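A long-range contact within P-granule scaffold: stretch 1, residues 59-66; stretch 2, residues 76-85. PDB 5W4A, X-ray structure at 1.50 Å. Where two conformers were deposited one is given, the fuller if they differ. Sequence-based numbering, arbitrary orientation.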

ATOM      1  N   ASP C  59      23.798  21.128  -1.274  1.00 35.87           N
ATOM      2  CA  ASP C  59      22.990  21.447  -0.096  1.00 31.04           C
ATOM      3  C   ASP C  59      22.271  20.211   0.429  1.00 25.50           C
ATOM      4  O   ASP C  59      22.186  19.991   1.639  1.00 27.94           O
ATOM      5  CB  ASP C  59      21.930  22.506  -0.421  1.00 31.96           C
ATOM      6  CG  ASP C  59      22.518  23.881  -0.740  1.00 44.97           C
ATOM      7  OD1 ASP C  59      23.611  24.206  -0.229  1.00 40.20           O
ATOM      8  OD2 ASP C  59      21.844  24.636  -1.477  1.00 36.04           O
ATOM      9  N   ILE C  60      21.709  19.429  -0.481  1.00 27.54           N
ATOM     10  CA  ILE C  60      20.973  18.231  -0.112  1.00 27.27           C
ATOM     11  C   ILE C  60      21.919  17.168   0.433  1.00 27.40           C
ATOM     12  O   ILE C  60      21.667  16.564   1.484  1.00 24.91           O
ATOM     13  CB  ILE C  60      20.195  17.734  -1.340  1.00 29.51           C
ATOM     14  CG1 ILE C  60      19.093  18.732  -1.690  1.00 28.92           C
ATOM     15  CG2 ILE C  60      19.623  16.350  -1.087  1.00 25.41           C
ATOM     16  CD1 ILE C  60      18.412  18.420  -3.050  1.00 29.53           C
ATOM     17  N   VAL C  61      23.037  16.932  -0.266  1.00 31.29           N
ATOM     18  CA  VAL C  61      23.984  15.909   0.173  1.00 28.15           C
ATOM     19  C   VAL C  61      24.507  16.237   1.568  1.00 25.25           C
ATOM     20  O   VAL C  61      24.722  15.339   2.394  1.00 27.34           O
ATOM     21  CB  VAL C  61      25.124  15.765  -0.858  1.00 31.96           C
ATOM     22  CG1 VAL C  61      26.211  14.782  -0.365  1.00 35.90           C
ATOM     23  CG2 VAL C  61      24.569  15.292  -2.195  1.00 37.09           C
ATOM     24  N   GLN C  62      24.713  17.531   1.862  1.00 27.53           N
ATOM     25  CA  GLN C  62      25.245  17.933   3.159  1.00 31.48           C
ATOM     26  C   GLN C  62      24.297  17.591   4.295  1.00 28.57           C
ATOM     27  O   GLN C  62      24.740  17.219   5.394  1.00 31.25           O
ATOM     28  CB  GLN C  62      25.546  19.435   3.168  1.00 41.13           C
ATOM     29  CG  GLN C  62      26.779  19.826   2.375  1.00 53.63           C
ATOM     30  CD  GLN C  62      28.026  19.160   2.904  1.00 52.31           C
ATOM     31  OE1 GLN C  62      28.249  19.112   4.118  1.00 57.77           O
ATOM     32  NE2 GLN C  62      28.829  18.607   2.002  1.00 56.81           N
ATOM     33  N   ILE C  63      22.985  17.759   4.071  1.00 24.49           N
ATOM     34  CA  ILE C  63      22.001  17.393   5.077  1.00 28.27           C
ATOM     35  C   ILE C  63      21.917  15.875   5.212  1.00 27.25           C
ATOM     36  O   ILE C  63      21.741  15.346   6.316  1.00 26.80           O
ATOM     37  CB  ILE C  63      20.633  18.014   4.718  1.00 27.41           C
ATOM     38  CG1 ILE C  63      20.589  19.497   5.111  1.00 35.12           C
ATOM     39  CG2 ILE C  63      19.460  17.255   5.381  1.00 29.09           C
ATOM     40  CD1 ILE C  63      20.597  19.774   6.633  1.00 31.43           C
ATOM     41  N   LEU C  64      22.017  15.154   4.093  1.00 23.96           N
ATOM     42  CA  LEU C  64      21.915  13.693   4.116  0.99 21.50           C
ATOM     43  C   LEU C  64      23.131  13.046   4.762  1.00 26.01           C
ATOM     44  O   LEU C  64      23.011  12.005   5.427  1.00 25.11           O
ATOM     45  CB  LEU C  64      21.745  13.166   2.692  0.99 22.20           C
ATOM     46  CG  LEU C  64      20.403  13.442   2.012  0.99 21.54           C
ATOM     47  CD1 LEU C  64      20.420  12.805   0.657  0.99 22.64           C
ATOM     48  CD2 LEU C  64      19.213  12.926   2.853  0.99 29.07           C
ATOM     49  N   PHE C  65      24.312  13.622   4.570  1.00 23.59           N
ATOM     50  CA  PHE C  65      25.558  13.023   5.043  1.00 25.98           C
ATOM     51  C   PHE C  65      26.346  14.020   5.888  1.00 30.00           C
ATOM     52  O   PHE C  65      27.422  14.478   5.483  1.00 32.79           O
ATOM     53  CB  PHE C  65      26.401  12.540   3.861  1.00 23.91           C
ATOM     54  CG  PHE C  65      25.725  11.495   3.002  1.00 23.71           C
ATOM     55  CD1 PHE C  65      25.843  10.143   3.297  1.00 25.89           C
ATOM     56  CD2 PHE C  65      24.984  11.859   1.882  1.00 21.31           C
ATOM     57  CE1 PHE C  65      25.233   9.187   2.506  1.00 27.02           C
ATOM     58  CE2 PHE C  65      24.380  10.910   1.086  1.00 23.46           C
ATOM     59  CZ  PHE C  65      24.503   9.560   1.396  1.00 22.54           C
ATOM     60  N   PRO C  66      25.854  14.354   7.078  1.00 28.90           N
ATOM     61  CA  PRO C  66      26.609  15.261   7.956  1.00 34.68           C
ATOM     62  C   PRO C  66      27.890  14.616   8.471  1.00 41.64           C
ATOM     63  O   PRO C  66      28.063  13.397   8.448  1.00 34.32           O
ATOM     64  CB  PRO C  66      25.627  15.543   9.094  1.00 36.98           C
ATOM     65  CG  PRO C  66      24.719  14.372   9.123  1.00 39.41           C
ATOM     66  CD  PRO C  66      24.586  13.926   7.697  1.00 30.10           C
ATOM     67  N   THR C  76      21.046   4.634   5.020  1.00 19.53           N
ATOM     68  CA  THR C  76      19.725   5.232   4.897  1.00 19.18           C
ATOM     69  C   THR C  76      19.746   6.373   3.892  1.00 20.21           C
ATOM     70  O   THR C  76      18.901   6.444   2.989  1.00 18.39           O
ATOM     71  CB  THR C  76      19.288   5.691   6.289  1.00 21.49           C
ATOM     72  OG1 THR C  76      19.102   4.531   7.113  1.00 25.10           O
ATOM     73  CG2 THR C  76      17.986   6.501   6.236  1.00 20.55           C
ATOM     74  N   SER C  77      20.754   7.237   3.985  1.00 19.21           N
ATOM     75  CA  SER C  77      20.839   8.354   3.058  1.00 17.24           C
ATOM     76  C   SER C  77      21.175   7.897   1.648  1.00 18.91           C
ATOM     77  O   SER C  77      20.778   8.553   0.688  1.00 18.82           O
ATOM     78  CB  SER C  77      21.855   9.362   3.578  1.00 19.39           C
ATOM     79  OG  SER C  77      21.268  10.104   4.633  1.00 20.56           O
HETATM   80  N   MSE C  78      21.842   6.763   1.495  1.00 18.16           N
HETATM   81  CA  MSE C  78      22.040   6.184   0.162  1.00 21.59           C
HETATM   82  C   MSE C  78      20.721   5.719  -0.473  1.00 18.35           C
HETATM   83  O   MSE C  78      20.547   5.819  -1.695  1.00 18.93           O
HETATM   84  CB  MSE C  78      23.017   5.037   0.232  1.00 18.60           C
HETATM   85  CG  MSE C  78      24.433   5.565   0.436  1.00 20.65           C
HETATM   86 SE   MSE C  78      25.727   4.167   0.774  1.00 21.77          SE
HETATM   87  CE  MSE C  78      25.753   3.396  -1.006  1.00 22.41           C
ATOM     88  N   ASP C  79      19.798   5.174   0.333  1.00 18.23           N
ATOM     89  CA  ASP C  79      18.436   4.942  -0.144  1.00 17.17           C
ATOM     90  C   ASP C  79      17.851   6.231  -0.702  1.00 17.68           C
ATOM     91  O   ASP C  79      17.255   6.239  -1.779  1.00 17.90           O
ATOM     92  CB  ASP C  79      17.503   4.433   0.964  1.00 17.67           C
ATOM     93  CG  ASP C  79      17.629   2.957   1.275  1.00 20.49           C
ATOM     94  OD1 ASP C  79      18.336   2.180   0.595  1.00 19.66           O
ATOM     95  OD2 ASP C  79      16.951   2.532   2.239  1.00 21.54           O
ATOM     96  N   THR C  80      17.999   7.327   0.035  1.00 17.21           N
ATOM     97  CA  THR C  80      17.467   8.612  -0.423  1.00 20.98           C
ATOM     98  C   THR C  80      18.112   9.026  -1.743  1.00 21.29           C
ATOM     99  O   THR C  80      17.418   9.482  -2.650  1.00 19.61           O
ATOM    100  CB  THR C  80      17.670   9.672   0.656  1.00 17.16           C
ATOM    101  OG1 THR C  80      17.175   9.097   1.880  1.00 18.83           O
ATOM    102  CG2 THR C  80      16.907  10.962   0.323  1.00 18.19           C
ATOM    103  N   LEU C  81      19.424   8.835  -1.880  1.00 19.41           N
ATOM    104  CA  LEU C  81      20.091   9.164  -3.139  1.00 19.87           C
ATOM    105  C   LEU C  81      19.490   8.373  -4.308  1.00 22.79           C
ATOM    106  O   LEU C  81      19.233   8.924  -5.392  1.00 22.27           O
ATOM    107  CB  LEU C  81      21.585   8.892  -3.033  1.00 20.67           C
ATOM    108  CG  LEU C  81      22.427   9.732  -2.078  1.00 21.96           C
ATOM    109  CD1 LEU C  81      23.867   9.232  -2.150  1.00 26.88           C
ATOM    110  CD2 LEU C  81      22.369  11.213  -2.384  1.00 23.00           C
ATOM    111  N   LEU C  82      19.246   7.078  -4.120  1.00 18.84           N
ATOM    112  CA  LEU C  82      18.647   6.292  -5.195  1.00 23.10           C
ATOM    113  C   LEU C  82      17.266   6.811  -5.564  1.00 29.15           C
ATOM    114  O   LEU C  82      16.908   6.862  -6.745  1.00 24.60           O
ATOM    115  CB  LEU C  82      18.540   4.828  -4.804  1.00 23.24           C
ATOM    116  CG  LEU C  82      19.863   4.088  -4.658  1.00 20.93           C
ATOM    117  CD1 LEU C  82      19.598   2.652  -4.274  1.00 23.66           C
ATOM    118  CD2 LEU C  82      20.637   4.153  -5.987  1.00 24.76           C
ATOM    119  N   ALA C  83      16.463   7.160  -4.569  1.00 20.86           N
ATOM    120  CA  ALA C  83      15.115   7.644  -4.839  1.00 23.85           C
ATOM    121  C   ALA C  83      15.147   8.993  -5.541  1.00 25.04           C
ATOM    122  O   ALA C  83      14.209   9.332  -6.261  1.00 26.82           O
ATOM    123  CB  ALA C  83      14.330   7.738  -3.533  1.00 21.18           C
ATOM    124  N   LEU C  84      16.200   9.777  -5.328  1.00 22.80           N
ATOM    125  CA  LEU C  84      16.332  11.108  -5.910  1.00 24.92           C
ATOM    126  C   LEU C  84      16.795  11.094  -7.360  1.00 32.16           C
ATOM    127  O   LEU C  84      16.781  12.149  -7.997  1.00 35.77           O
ATOM    128  CB  LEU C  84      17.309  11.956  -5.083  1.00 24.18           C
ATOM    129  CG  LEU C  84      16.775  12.447  -3.732  1.00 23.74           C
ATOM    130  CD1 LEU C  84      17.887  13.103  -2.895  1.00 24.36           C
ATOM    131  CD2 LEU C  84      15.600  13.407  -3.890  1.00 26.49           C
ATOM    132  N   GLY C  85      17.258   9.960  -7.872  1.00 24.53           N
ATOM    133  CA  GLY C  85      17.432   9.795  -9.305  1.00 30.47           C
ATOM    134  C   GLY C  85      18.829  10.095  -9.829  1.00 35.87           C
ATOM    135  O   GLY C  85      19.809  10.130  -9.085  1.00 27.66           O
TER

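This is a mainly apolar packing of two nearly antiparallel helices, fastened at one end by a single side-chain-to-backbone hydrogen bond. The helix axes run at 154° and approach to 10.6 Å. Leu64 is the central residue. Its side chain sits as a knob among Ser77, Thr80, Leu81 and Leu84. Leu64 CD2 lies 3.9 Å from Thr80 CG2, and Leu64 CD1 lies 3.9 Å from Leu81 CD2. One turn back, Ile60 extends the apolar row: its CG2 is 4.1 Å from Leu84 CD1.

The backbones come closest at Leu64 and Ser77, whose CA atoms are 5.5 Å apart. Here Ser77 OG donates a short hydrogen bond to Leu64 O, at 2.7 Å. Leu64 is the last residue of its helix, where carbonyls lack the amide partner a further turn would supply.

Phe65 is the first residue to leave helical geometry. Its CA-to-CB bond points sideways, but the ring reaches back to the second helix. Ser77 CB sits over one face of the Phe65 ring, 3.7 Å from its centroid, in a CH-pi contact. Ser77 thus meets two neighbouring residues, through OG and CB. The tip of the ring also packs on Leu81, with Phe65 CZ 3.6 Å from Leu81 CD1. Selenomethionine Met78 points its CA-to-CB bond away, yet its CG is 4.1 Å from Phe65 CZ.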